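Local coordinates for protein flavin-dependent thymidylate synthase (Thermus thermophilus, PDB 6J61) that probably catalyses the reductive methylation of dUMP to dTMP as an FAD-bound homotetramer, with methylenetetrahydrofolate as methyl donor and NADPH as reductant, at residues A72-F75 with V76-W80. Residues are numbered along the deposited sequence; the frame is centred on the assembly and turned at random.
With PO4 (phosphate ion), chain L.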
ATOM      1  N   ALA A  72       6.112  11.764  20.885  1.00 34.08           N
ATOM      2  CA  ALA A  72       7.520  11.851  20.535  1.00 34.18           C
ATOM      3  C   ALA A  72       7.901  13.138  19.843  1.00 34.36           C
ATOM      4  O   ALA A  72       7.054  13.873  19.354  1.00 33.56           O
ATOM      5  CB  ALA A  72       7.896  10.673  19.641  1.00 35.17           C
ATOM      6  N   PRO A  73       9.210  13.425  19.787  1.00 35.94           N
ATOM      7  CA  PRO A  73       9.710  14.640  19.137  1.00 35.73           C
ATOM      8  C   PRO A  73       9.388  14.561  17.642  1.00 38.05           C
ATOM      9  O   PRO A  73       9.410  13.482  17.045  1.00 40.52           O
ATOM     10  CB  PRO A  73      11.211  14.581  19.410  1.00 33.24           C
ATOM     11  CG  PRO A  73      11.294  13.798  20.673  1.00 34.38           C
ATOM     12  CD  PRO A  73      10.304  12.700  20.454  1.00 33.17           C
ATOM     13  N   ILE A  74       9.094  15.702  17.036  1.00 37.85           N
ATOM     14  CA  ILE A  74       8.763  15.728  15.630  1.00 36.75           C
ATOM     15  C   ILE A  74       9.816  15.033  14.774  1.00 38.26           C
ATOM     16  O   ILE A  74       9.463  14.244  13.892  1.00 39.60           O
ATOM     17  CB  ILE A  74       8.538  17.185  15.154  1.00 35.68           C
ATOM     18  CG1 ILE A  74       7.228  17.703  15.737  1.00 37.07           C
ATOM     19  CG2 ILE A  74       8.464  17.266  13.649  1.00 33.28           C
ATOM     20  CD1 ILE A  74       6.973  19.179  15.462  1.00 40.36           C
ATOM     21  N   PHE A  75      11.101  15.287  15.027  1.00 37.32           N
ATOM     22  CA  PHE A  75      12.130  14.651  14.203  1.00 37.91           C
ATOM     23  C   PHE A  75      12.113  13.120  14.318  1.00 38.55           C
ATOM     24  O   PHE A  75      12.570  12.414  13.422  1.00 38.59           O
ATOM     25  CB  PHE A  75      13.537  15.216  14.502  1.00 36.77           C
ATOM     26  CG  PHE A  75      14.153  14.714  15.773  1.00 37.28           C
ATOM     27  CD1 PHE A  75      13.708  15.167  17.010  1.00 35.57           C
ATOM     28  CD2 PHE A  75      15.189  13.789  15.729  1.00 37.08           C
ATOM     29  CE1 PHE A  75      14.288  14.708  18.184  1.00 39.08           C
ATOM     30  CE2 PHE A  75      15.776  13.323  16.897  1.00 39.24           C
ATOM     31  CZ  PHE A  75      15.326  13.782  18.131  1.00 38.39           C
ATOM     32  N   VAL A  76      11.579  12.600  15.413  1.00 38.55           N
ATOM     33  CA  VAL A  76      11.483  11.158  15.537  1.00 39.11           C
ATOM     34  C   VAL A  76      10.222  10.730  14.776  1.00 38.28           C
ATOM     35  O   VAL A  76      10.205   9.691  14.102  1.00 39.65           O
ATOM     36  CB  VAL A  76      11.390  10.728  17.008  1.00 38.77           C
ATOM     37  CG1 VAL A  76      10.973   9.270  17.113  1.00 40.54           C
ATOM     38  CG2 VAL A  76      12.738  10.910  17.664  1.00 39.47           C
ATOM     39  N   ALA A  77       9.182  11.551  14.865  1.00 35.27           N
ATOM     40  CA  ALA A  77       7.919  11.271  14.192  1.00 34.08           C
ATOM     41  C   ALA A  77       8.081  11.151  12.682  1.00 34.62           C
ATOM     42  O   ALA A  77       7.447  10.305  12.056  1.00 34.72           O
ATOM     43  CB  ALA A  77       6.904  12.351  14.514  1.00 31.43           C
ATOM     44  N   ARG A  78       8.930  11.994  12.103  1.00 35.51           N
ATOM     45  CA  ARG A  78       9.160  11.981  10.668  1.00 36.93           C
ATOM     46  C   ARG A  78       9.820  10.705  10.141  1.00 37.61           C
ATOM     47  O   ARG A  78       9.531  10.274   9.018  1.00 37.82           O
ATOM     48  CB  ARG A  78       9.975  13.214  10.256  1.00 38.06           C
ATOM     49  CG  ARG A  78       9.123  14.471  10.205  1.00 43.77           C
ATOM     50  CD  ARG A  78       9.937  15.735  10.029  1.00 47.45           C
ATOM     51  NE  ARG A  78      10.576  15.843   8.722  1.00 51.44           N
ATOM     52  CZ  ARG A  78      11.894  15.865   8.531  1.00 50.35           C
ATOM     53  NH1 ARG A  78      12.721  15.778   9.565  1.00 47.61           N
ATOM     54  NH2 ARG A  78      12.384  15.992   7.305  1.00 50.26           N
ATOM     55  N   GLN A  79      10.703  10.103  10.939  1.00 36.08           N
ATOM     56  CA  GLN A  79      11.367   8.870  10.531  1.00 36.20           C
ATOM     57  C   GLN A  79      10.358   7.756  10.700  1.00 35.15           C
ATOM     58  O   GLN A  79      10.292   6.810   9.920  1.00 35.72           O
ATOM     59  CB  GLN A  79      12.570   8.590  11.424  1.00 37.29           C
ATOM     60  CG  GLN A  79      13.420   9.811  11.650  1.00 39.33           C
ATOM     61  CD  GLN A  79      14.716   9.483  12.337  1.00 39.81           C
ATOM     62  OE1 GLN A  79      14.732   8.761  13.332  1.00 42.70           O
ATOM     63  NE2 GLN A  79      15.819  10.020  11.819  1.00 39.59           N
ATOM     64  N   TRP A  80       9.564   7.885  11.743  1.00 33.28           N
ATOM     65  CA  TRP A  80       8.555   6.903  12.017  1.00 33.72           C
ATOM     66  C   TRP A  80       7.529   6.879  10.885  1.00 34.84           C
ATOM     67  O   TRP A  80       7.075   5.807  10.471  1.00 35.94           O
ATOM     68  CB  TRP A  80       7.863   7.243  13.335  1.00 32.83           C
ATOM     69  CG  TRP A  80       7.169   6.091  13.988  1.00 30.75           C
ATOM     70  CD1 TRP A  80       6.349   5.168  13.393  1.00 32.20           C
ATOM     71  CD2 TRP A  80       7.197   5.765  15.377  1.00 29.43           C
ATOM     72  NE1 TRP A  80       5.864   4.285  14.335  1.00 32.35           N
ATOM     73  CE2 TRP A  80       6.370   4.631  15.561  1.00 30.95           C
ATOM     74  CE3 TRP A  80       7.835   6.322  16.487  1.00 25.94           C
ATOM     75  CZ2 TRP A  80       6.171   4.048  16.812  1.00 30.16           C
ATOM     76  CZ3 TRP A  80       7.631   5.743  17.732  1.00 28.71           C
ATOM     77  CH2 TRP A  80       6.807   4.619  17.885  1.00 27.27           C
TER
HETATM   78  P   PO4 L 303      15.932  12.214   8.714  1.00 52.77           P
HETATM   79  O1  PO4 L 303      15.576  12.275  10.156  1.00 53.61           O
HETATM   80  O2  PO4 L 303      16.434  13.541   8.276  1.00 52.11           O
HETATM   81  O3  PO4 L 303      14.729  11.856   7.924  1.00 54.98           O
HETATM   82  O4  PO4 L 303      16.982  11.185   8.504  1.00 52.25           O
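Val76 lays one methyl over the ring of Phe75: CG2 sits 4.0 Å from the ring centroid, 13° off its normal, a CH-pi contact displaced slightly toward the CZ rim. Phe75 makes this possible by holding CG between its backbone N and carbonyl carbon (chi1 76°), which sets the ring over the backbone N and CG2 of Val76. The same CG2 lies beside the Pro73 ring, 4.1 Å from its CD, the two side chains pointing the same way. The other branch, CG1, is anti to the backbone N of Val76 and reaches CB of Ala72 at 4.2 Å; both methyls thus pack on the end of strand 65-73, and CG2 also on the Phe75 ring. Pro73 is the N-cap residue, and its carbonyl O takes two backbone donors: Ala77 N at 2.9 Å, in the carbonyl plane, and Val76 N, more bent and 55° above that plane. Farther along, Ile74 and Arg78 slant across each other, CG2 to CD, and Arg78 NH2 forms a salt bridge with Glu90 of the second subunit. Gln79 runs past the Phe75 carbonyl, its CG 3.3 Å from Phe75 O, and extends to a phosphate ion, where NE2 donates to O1 at 2.8 Å. Arg82 and, from the second subunit, Ser92, Gly93 and Arg157 also bind this ion. Gln79 and these four are all predicted to bind dUMP, and the phosphate probably marks part of the nucleotide site. The chemistry thus changes along one short helix: apolar packing and a doubly used cap carbonyl at its buried start, then charged and amide groups turned toward the subunit interface and an anion held between two chains.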